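Local coordinates for protein SusD homolog (Bacteroides thetaiotaomicron, PDB 3SGH) that probably binds glycans at the outer membrane as a SusD-like lipoprotein, consistent with delivery of sugars to a partner transporter, at residues P273-T277 and N377-G381; G281-V285 and Y298-S302; R286-E291 and H382-Y387. All blocks are in the same frame, centred on the assembly; numbering follows the deposited sequence.

Contact 1. Residues P273-T277 and N377-G381; sequences PQTQT and NLIAG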
loop_
_atom_site.group_PDB
_atom_site.type_symbol
_atom_site.label_atom_id
_atom_site.label_comp_id
_atom_site.label_asym_id
_atom_site.label_seq_id
_atom_site.Cartn_x
_atom_site.Cartn_y
_atom_site.Cartn_z
ATOM N N PRO A 273 17.181 8.292 -14.231
ATOM C CA PRO A 273 16.934 8.615 -15.635
ATOM C C PRO A 273 17.116 7.370 -16.503
ATOM O O PRO A 273 17.982 6.533 -16.205
ATOM C CB PRO A 273 18.057 9.624 -15.956
ATOM C CG PRO A 273 18.245 10.322 -14.680
ATOM C CD PRO A 273 18.132 9.244 -13.630
ATOM N N GLN A 274 16.308 7.256 -17.557
ATOM C CA GLN A 274 16.470 6.185 -18.541
ATOM C C GLN A 274 17.800 6.331 -19.234
ATOM O O GLN A 274 18.283 7.443 -19.426
ATOM C CB GLN A 274 15.320 6.158 -19.542
ATOM C CG GLN A 274 15.222 7.348 -20.467
ATOM C CD GLN A 274 16.108 7.246 -21.699
ATOM O OE1 GLN A 274 16.506 6.135 -22.143
ATOM N NE2 GLN A 274 16.373 8.405 -22.307
ATOM N N THR A 275 18.412 5.199 -19.582
ATOM C CA THR A 275 19.703 5.218 -20.265
ATOM C C THR A 275 19.650 4.445 -21.600
ATOM O O THR A 275 20.701 4.141 -22.205
ATOM C CB THR A 275 20.805 4.620 -19.384
ATOM O OG1 THR A 275 20.449 3.258 -19.069
ATOM C CG2 THR A 275 21.002 5.483 -18.104
ATOM N N GLN A 276 18.443 4.134 -22.050
ATOM C CA GLN A 276 18.264 3.432 -23.333
ATOM C C GLN A 276 18.714 4.306 -24.501
ATOM O O GLN A 276 19.316 3.799 -25.467
ATOM C CB GLN A 276 16.798 3.029 -23.511
ATOM C CG GLN A 276 16.522 2.232 -24.784
ATOM C CD GLN A 276 17.334 0.926 -24.867
ATOM O OE1 GLN A 276 17.555 0.225 -23.853
ATOM N NE2 GLN A 276 17.774 0.582 -26.090
ATOM N N THR A 277 18.401 5.598 -24.422
ATOM C CA THR A 277 18.779 6.561 -25.437
ATOM C C THR A 277 19.575 7.688 -24.819
ATOM O O THR A 277 19.665 7.770 -23.593
ATOM C CB THR A 277 17.525 7.179 -26.128
ATOM O OG1 THR A 277 16.950 8.193 -25.287
ATOM C CG2 THR A 277 16.480 6.126 -26.439
ATOM N N ASN A 377 8.839 5.852 -26.565
ATOM C CA ASN A 377 9.626 6.027 -27.769
ATOM C C ASN A 377 11.028 5.451 -27.637
ATOM O O ASN A 377 11.799 5.515 -28.586
ATOM C CB ASN A 377 9.780 7.533 -28.064
ATOM C CG ASN A 377 8.501 8.150 -28.500
ATOM O OD1 ASN A 377 7.652 7.494 -29.162
ATOM N ND2 ASN A 377 8.286 9.387 -28.076
ATOM N N LEU A 378 11.372 4.905 -26.474
ATOM C CA LEU A 378 12.763 4.494 -26.237
ATOM C C LEU A 378 13.141 3.283 -27.082
ATOM O O LEU A 378 14.294 3.175 -27.547
ATOM C CB LEU A 378 12.991 4.204 -24.736
ATOM C CG LEU A 378 12.736 5.353 -23.756
ATOM C CD1 LEU A 378 13.177 4.881 -22.367
ATOM C CD2 LEU A 378 13.447 6.655 -24.187
ATOM N N ILE A 379 12.189 2.374 -27.243
ATOM C CA ILE A 379 12.348 1.158 -28.048
ATOM C C ILE A 379 11.355 1.305 -29.210
ATOM O O ILE A 379 10.221 1.722 -29.017
ATOM C CB ILE A 379 12.012 -0.119 -27.231
ATOM C CG1 ILE A 379 12.964 -0.327 -26.031
ATOM C CG2 ILE A 379 11.998 -1.379 -28.128
ATOM C CD1 ILE A 379 14.330 -0.887 -26.377
ATOM N N ALA A 380 11.784 0.932 -30.416
ATOM C CA ALA A 380 10.955 1.055 -31.597
ATOM C C ALA A 380 9.738 0.131 -31.518
ATOM O O ALA A 380 9.775 -0.968 -30.955
ATOM C CB ALA A 380 11.779 0.754 -32.886
ATOM N N GLY A 381 8.655 0.589 -32.106
ATOM C CA GLY A 381 7.451 -0.237 -32.192
ATOM C C GLY A 381 6.675 -0.321 -30.879
ATOM O O GLY A 381 5.905 -1.251 -30.690
HETATM O O HOH W 1 16.480 2.153 -28.416
#
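L378 is the central apolar residue of this surface contact, and the loop it meets is braced by the side chain of Q274. With chi1 and chi2 both p, the Q274 side chain folds forward over the residues that follow it: its OE1 accepts from T277 N at 3.0 Å and, weakly, from Q276 N at 2.8 Å, while its NE2 gives a hydrogen bond to T277 OG1 at 3.0 Å and another to the carbonyl of G280. The folded amide leaves a shallow seat for the mt rotamer of L378, whose CD1 lies 3.6 Å from Q274 OE1 and whose CD2 meets T277 CG2 at 3.8 Å. Here loop meets loop: 273-277 follows helix 267-270, the loop of 377-381 follows helix 360-364, and the two come together at the periphery of a largely helical SusD-like protein, without a direct hydrogen bond. Q276, with chi1 t, reaches out beside L378, its CG 3.7 Å from L378 O. Its OE1 is taken by N300 ND2, leaving NE2 to pack 3.8 Å from I379 CD1, the mm rotamer of I379 having brought that methyl nearer. A water bridges the gap, accepting from Q276 NE2 at 3.1 Å and donating to L378 O at 2.6 Å.

Contact 2. Residues G281-V285 and Y298-S302; sequences GYVGV and YANYS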
loop_
_atom_site.group_PDB
_atom_site.type_symbol
_atom_site.label_atom_id
_atom_site.label_comp_id
_atom_site.label_asym_id
_atom_site.label_seq_id
_atom_site.Cartn_x
_atom_site.Cartn_y
_atom_site.Cartn_z
ATOM N N GLY A 281 16.249 12.026 -19.029
ATOM C CA GLY A 281 14.847 12.143 -18.568
ATOM C C GLY A 281 14.357 10.845 -17.910
ATOM O O GLY A 281 15.042 9.830 -17.933
ATOM N N TYR A 282 13.140 10.912 -17.383
ATOM C CA TYR A 282 12.506 9.860 -16.649
ATOM C C TYR A 282 11.436 9.279 -17.531
ATOM O O TYR A 282 10.612 10.000 -18.038
ATOM C CB TYR A 282 11.913 10.389 -15.319
ATOM C CG TYR A 282 12.982 11.023 -14.458
ATOM C CD1 TYR A 282 13.803 10.246 -13.648
ATOM C CD2 TYR A 282 13.215 12.398 -14.508
ATOM C CE1 TYR A 282 14.835 10.810 -12.884
ATOM C CE2 TYR A 282 14.233 12.980 -13.710
ATOM C CZ TYR A 282 15.031 12.176 -12.925
ATOM O OH TYR A 282 16.010 12.753 -12.174
ATOM N N VAL A 283 11.523 7.968 -17.753
ATOM C CA VAL A 283 10.567 7.227 -18.571
ATOM C C VAL A 283 10.234 5.915 -17.874
ATOM O O VAL A 283 11.108 5.028 -17.668
ATOM C CB VAL A 283 11.084 6.957 -20.002
ATOM C CG1 VAL A 283 10.038 6.182 -20.797
ATOM C CG2 VAL A 283 11.484 8.288 -20.770
ATOM N N GLY A 284 8.970 5.789 -17.473
ATOM C CA GLY A 284 8.467 4.545 -16.871
ATOM C C GLY A 284 8.051 3.507 -17.896
ATOM O O GLY A 284 8.015 3.791 -19.104
ATOM N N VAL A 285 7.727 2.324 -17.392
ATOM C CA VAL A 285 7.253 1.183 -18.181
ATOM C C VAL A 285 5.759 1.053 -18.068
ATOM O O VAL A 285 5.213 1.072 -16.967
ATOM C CB VAL A 285 7.959 -0.139 -17.744
ATOM C CG1 VAL A 285 7.456 -1.340 -18.641
ATOM C CG2 VAL A 285 9.460 0.037 -17.788
ATOM N N TYR A 298 13.166 -3.704 -21.213
ATOM C CA TYR A 298 12.948 -2.604 -20.301
ATOM C C TYR A 298 14.114 -2.355 -19.344
ATOM O O TYR A 298 14.035 -1.538 -18.425
ATOM C CB TYR A 298 11.629 -2.818 -19.573
ATOM C CG TYR A 298 10.416 -2.627 -20.494
ATOM C CD1 TYR A 298 10.188 -1.391 -21.139
ATOM C CD2 TYR A 298 9.516 -3.646 -20.712
ATOM C CE1 TYR A 298 9.077 -1.210 -21.981
ATOM C CE2 TYR A 298 8.388 -3.470 -21.566
ATOM C CZ TYR A 298 8.185 -2.233 -22.182
ATOM O OH TYR A 298 7.041 -2.050 -22.981
ATOM N N ALA A 299 15.235 -3.017 -19.585
ATOM C CA ALA A 299 16.358 -2.966 -18.653
ATOM C C ALA A 299 16.855 -1.537 -18.399
ATOM O O ALA A 299 17.269 -1.218 -17.291
ATOM C CB ALA A 299 17.534 -3.900 -19.141
ATOM N N ASN A 300 16.834 -0.685 -19.420
ATOM C CA ASN A 300 17.370 0.672 -19.316
ATOM C C ASN A 300 16.333 1.803 -19.204
ATOM O O ASN A 300 16.686 2.974 -19.347
ATOM C CB ASN A 300 18.320 0.926 -20.492
ATOM C CG ASN A 300 19.395 -0.119 -20.585
ATOM O OD1 ASN A 300 19.989 -0.474 -19.579
ATOM N ND2 ASN A 300 19.639 -0.631 -21.781
ATOM N N TYR A 301 15.080 1.451 -18.922
ATOM C CA TYR A 301 14.100 2.411 -18.532
ATOM C C TYR A 301 14.365 2.855 -17.077
ATOM O O TYR A 301 15.206 2.267 -16.401
ATOM C CB TYR A 301 12.677 1.836 -18.708
ATOM C CG TYR A 301 12.181 1.781 -20.157
ATOM C CD1 TYR A 301 12.930 1.128 -21.165
ATOM C CD2 TYR A 301 10.910 2.308 -20.516
ATOM C CE1 TYR A 301 12.482 1.050 -22.482
ATOM C CE2 TYR A 301 10.452 2.198 -21.823
ATOM C CZ TYR A 301 11.247 1.579 -22.797
ATOM O OH TYR A 301 10.824 1.471 -24.082
ATOM N N SER A 302 13.656 3.878 -16.602
ATOM C CA SER A 302 13.850 4.351 -15.236
ATOM C C SER A 302 13.665 3.257 -14.177
ATOM O O SER A 302 12.653 2.525 -14.188
ATOM C CB SER A 302 12.925 5.499 -14.918
ATOM O OG SER A 302 13.310 6.646 -15.645
#
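This is a buried loop-to-loop contact within one long connection, the irregular chain between helix 267-270 and strand 314-317, and it shows how such a loop can be organised without regular strands. Two hydrogen bonds, both between V283 and S302, pin the segments together: S302 N donates to V283 O at 3.0 Å, and V283 N donates to S302 OG at 3.1 Å. The serine hydroxyl thus stands where a backbone carbonyl would serve in a sheet, and it is also bonded to the carbonyl of T272. From this polar pair the contact runs on into an apolar one. V285, with chi1 t, spreads its methyls over the two tyrosines: CG1 sits over the face of the Y298 ring, 3.5 Å from its centroid and almost exactly on the ring normal, a CH-pi contact, while CG2 packs 3.8 Å from Y301 CB. V283 adds CG1 at 4.0 Å from Y301 CD2. Y298 and Y301, the first and last residues of a type I beta turn, both point toward 281-285; the turn is closed by Y301 N to Y298 O at 3.2 Å, and A299 and N300, at its tip, do not touch the other segment. Both phenol hydroxyls are engaged beyond the pair, Y298 OH with E291 and Y301 OH with D376. Around this core, Y282 rests on R267 and P268 of helix 267-270, while V285 and S302 lie against strand 249-251, each bonded through its backbone to A251.

Contact 3. Residues R286-E291 and H382-Y387; sequences RSGSAE and HTGNNY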
loop_
_atom_site.group_PDB
_atom_site.type_symbol
_atom_site.label_atom_id
_atom_site.label_comp_id
_atom_site.label_asym_id
_atom_site.label_seq_id
_atom_site.Cartn_x
_atom_site.Cartn_y
_atom_site.Cartn_z
ATOM N N ARG A 286 5.066 0.911 -19.210
ATOM C CA ARG A 286 3.635 0.693 -19.179
ATOM C C ARG A 286 3.354 -0.720 -18.620
ATOM O O ARG A 286 3.804 -1.720 -19.193
ATOM C CB ARG A 286 3.044 0.861 -20.577
ATOM C CG ARG A 286 1.532 0.703 -20.643
ATOM C CD ARG A 286 0.781 1.954 -20.092
ATOM N NE ARG A 286 -0.649 1.688 -20.098
ATOM C CZ ARG A 286 -1.462 1.756 -21.146
ATOM N NH1 ARG A 286 -1.052 2.223 -22.292
ATOM N NH2 ARG A 286 -2.739 1.380 -21.015
ATOM N N SER A 287 2.569 -0.778 -17.549
ATOM C CA SER A 287 2.183 -2.036 -16.927
ATOM C C SER A 287 1.066 -2.575 -17.799
ATOM O O SER A 287 0.181 -1.807 -18.215
ATOM C CB SER A 287 1.702 -1.799 -15.503
ATOM O OG SER A 287 1.379 -3.023 -14.894
ATOM N N GLY A 288 1.134 -3.845 -18.171
ATOM C CA GLY A 288 0.134 -4.379 -19.062
ATOM C C GLY A 288 0.352 -3.840 -20.491
ATOM O O GLY A 288 -0.583 -3.371 -21.145
ATOM N N SER A 289 1.591 -3.912 -20.955
ATOM C CA SER A 289 1.988 -3.311 -22.238
ATOM C C SER A 289 1.355 -3.994 -23.446
ATOM O O SER A 289 0.873 -5.131 -23.362
ATOM C CB SER A 289 3.526 -3.346 -22.308
ATOM O OG SER A 289 4.017 -4.615 -21.921
ATOM N N ALA A 290 1.366 -3.293 -24.586
ATOM C CA ALA A 290 0.838 -3.820 -25.839
ATOM C C ALA A 290 1.559 -5.088 -26.240
ATOM O O ALA A 290 0.946 -5.989 -26.777
ATOM C CB ALA A 290 0.910 -2.772 -26.944
ATOM N N GLU A 291 2.867 -5.134 -26.020
ATOM C CA GLU A 291 3.637 -6.350 -26.210
ATOM C C GLU A 291 3.872 -7.107 -24.879
ATOM O O GLU A 291 3.875 -6.515 -23.786
ATOM C CB GLU A 291 4.966 -6.018 -26.896
ATOM C CG GLU A 291 6.148 -5.625 -26.005
ATOM C CD GLU A 291 5.947 -4.352 -25.153
ATOM O OE1 GLU A 291 5.053 -3.510 -25.488
ATOM O OE2 GLU A 291 6.756 -4.172 -24.195
ATOM N N HIS A 382 6.858 0.654 -29.980
ATOM C CA HIS A 382 6.200 0.620 -28.665
ATOM C C HIS A 382 5.090 1.657 -28.501
ATOM O O HIS A 382 4.602 1.859 -27.367
ATOM C CB HIS A 382 7.210 0.827 -27.524
ATOM C CG HIS A 382 7.893 -0.426 -27.060
ATOM N ND1 HIS A 382 8.239 -0.627 -25.739
ATOM C CD2 HIS A 382 8.343 -1.517 -27.735
ATOM C CE1 HIS A 382 8.837 -1.804 -25.618
ATOM N NE2 HIS A 382 8.874 -2.385 -26.807
ATOM N N THR A 383 4.725 2.369 -29.578
ATOM C CA THR A 383 3.730 3.443 -29.432
ATOM C C THR A 383 2.333 2.966 -29.042
ATOM O O THR A 383 1.528 3.783 -28.639
ATOM C CB THR A 383 3.625 4.379 -30.649
ATOM O OG1 THR A 383 3.005 3.674 -31.735
ATOM C CG2 THR A 383 4.999 4.927 -31.025
ATOM N N GLY A 384 2.065 1.669 -29.121
ATOM C CA GLY A 384 0.841 1.087 -28.582
ATOM C C GLY A 384 0.776 1.135 -27.055
ATOM O O GLY A 384 -0.291 0.899 -26.470
ATOM N N ASN A 385 1.902 1.499 -26.423
ATOM C CA ASN A 385 1.953 1.744 -25.000
ATOM C C ASN A 385 1.621 3.174 -24.615
ATOM O O ASN A 385 1.443 3.457 -23.429
ATOM C CB ASN A 385 3.342 1.365 -24.445
ATOM C CG ASN A 385 3.591 -0.102 -24.537
ATOM O OD1 ASN A 385 2.670 -0.895 -24.311
ATOM N ND2 ASN A 385 4.801 -0.484 -24.818
ATOM N N ASN A 386 1.527 4.075 -25.601
ATOM C CA ASN A 386 1.291 5.473 -25.292
ATOM C C ASN A 386 -0.070 5.649 -24.597
ATOM O O ASN A 386 -1.010 4.933 -24.867
ATOM C CB ASN A 386 1.332 6.342 -26.554
ATOM C CG ASN A 386 2.707 6.438 -27.204
ATOM O OD1 ASN A 386 3.708 5.858 -26.759
ATOM N ND2 ASN A 386 2.759 7.232 -28.265
ATOM N N TYR A 387 -0.173 6.622 -23.696
ATOM C CA TYR A 387 -1.384 6.791 -22.912
ATOM C C TYR A 387 -1.671 8.257 -22.598
ATOM O O TYR A 387 -0.790 8.995 -22.171
ATOM C CB TYR A 387 -1.337 5.914 -21.645
ATOM C CG TYR A 387 -2.690 5.723 -20.961
ATOM C CD1 TYR A 387 -3.609 4.774 -21.401
ATOM C CD2 TYR A 387 -3.038 6.507 -19.870
ATOM C CE1 TYR A 387 -4.854 4.638 -20.774
ATOM C CE2 TYR A 387 -4.254 6.360 -19.242
ATOM C CZ TYR A 387 -5.151 5.439 -19.693
ATOM O OH TYR A 387 -6.342 5.348 -19.033
#
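N385 satisfies both ends of its side-chain amide across this contact. Its OD1 accepts a short hydrogen bond from A290 N at 2.7 Å, and its ND2 donates to E291 OE1 at 3.1 Å, so one asparagine reads a backbone amide and the next residue's carboxylate; ND2 also reaches D376 OD2. The other carboxylate oxygen, E291 OE2, is taken by the hydroxyl of Y298, and the carboxylate lies over one face of the H382 ring, OE2 3.5 Å from CE1. H382 ND1 has its own partner in D376. N385 closes a short 3-10 segment, 383-385, in which N385 N bonds to H382 O at 2.9 Å. It belongs to the loop between helices 360-364 and 403-417, and it meets the loop preceding strand 314-317. The main-chain carbonyl of N385 is used too, accepting from R286 NH1 at 3.0 Å. The same guanidinium sends NH2 to P439 O, while one of its faces meets Y387, with NH2 3.5 Å from Y387 CD1. On the other loop, S289 OG donates to E291 O at 2.7 Å. G384 lies where A290 arrives, the CB of A290 being 3.9 Å from G384 O; a beta carbon on G384 would crowd that methyl.

How the contacts relate
The three contacts lace two long loops together at several points. Contact 2 lies within the first loop, whereas contacts 1 and 3 join it to the second; along the chain, contact 3 crosses both of the others. Centre to centre, contact 1 lies about 7 Å from contact 2, and contact 3 about 13 Å from each. T275 N to N300 O at 2.8 Å and Q274 N to G281 O at 2.9 Å couple contacts 1 and 2. Y298 OH, 2.5 Å from E291 OE2, ties contact 2 to contact 3, and Y301, H382 and N385 share D376. Contacts 1 and 3 barely touch (N377 OD1 to T383 CG2, 4.1 Å). No role in sugar binding can be read from them.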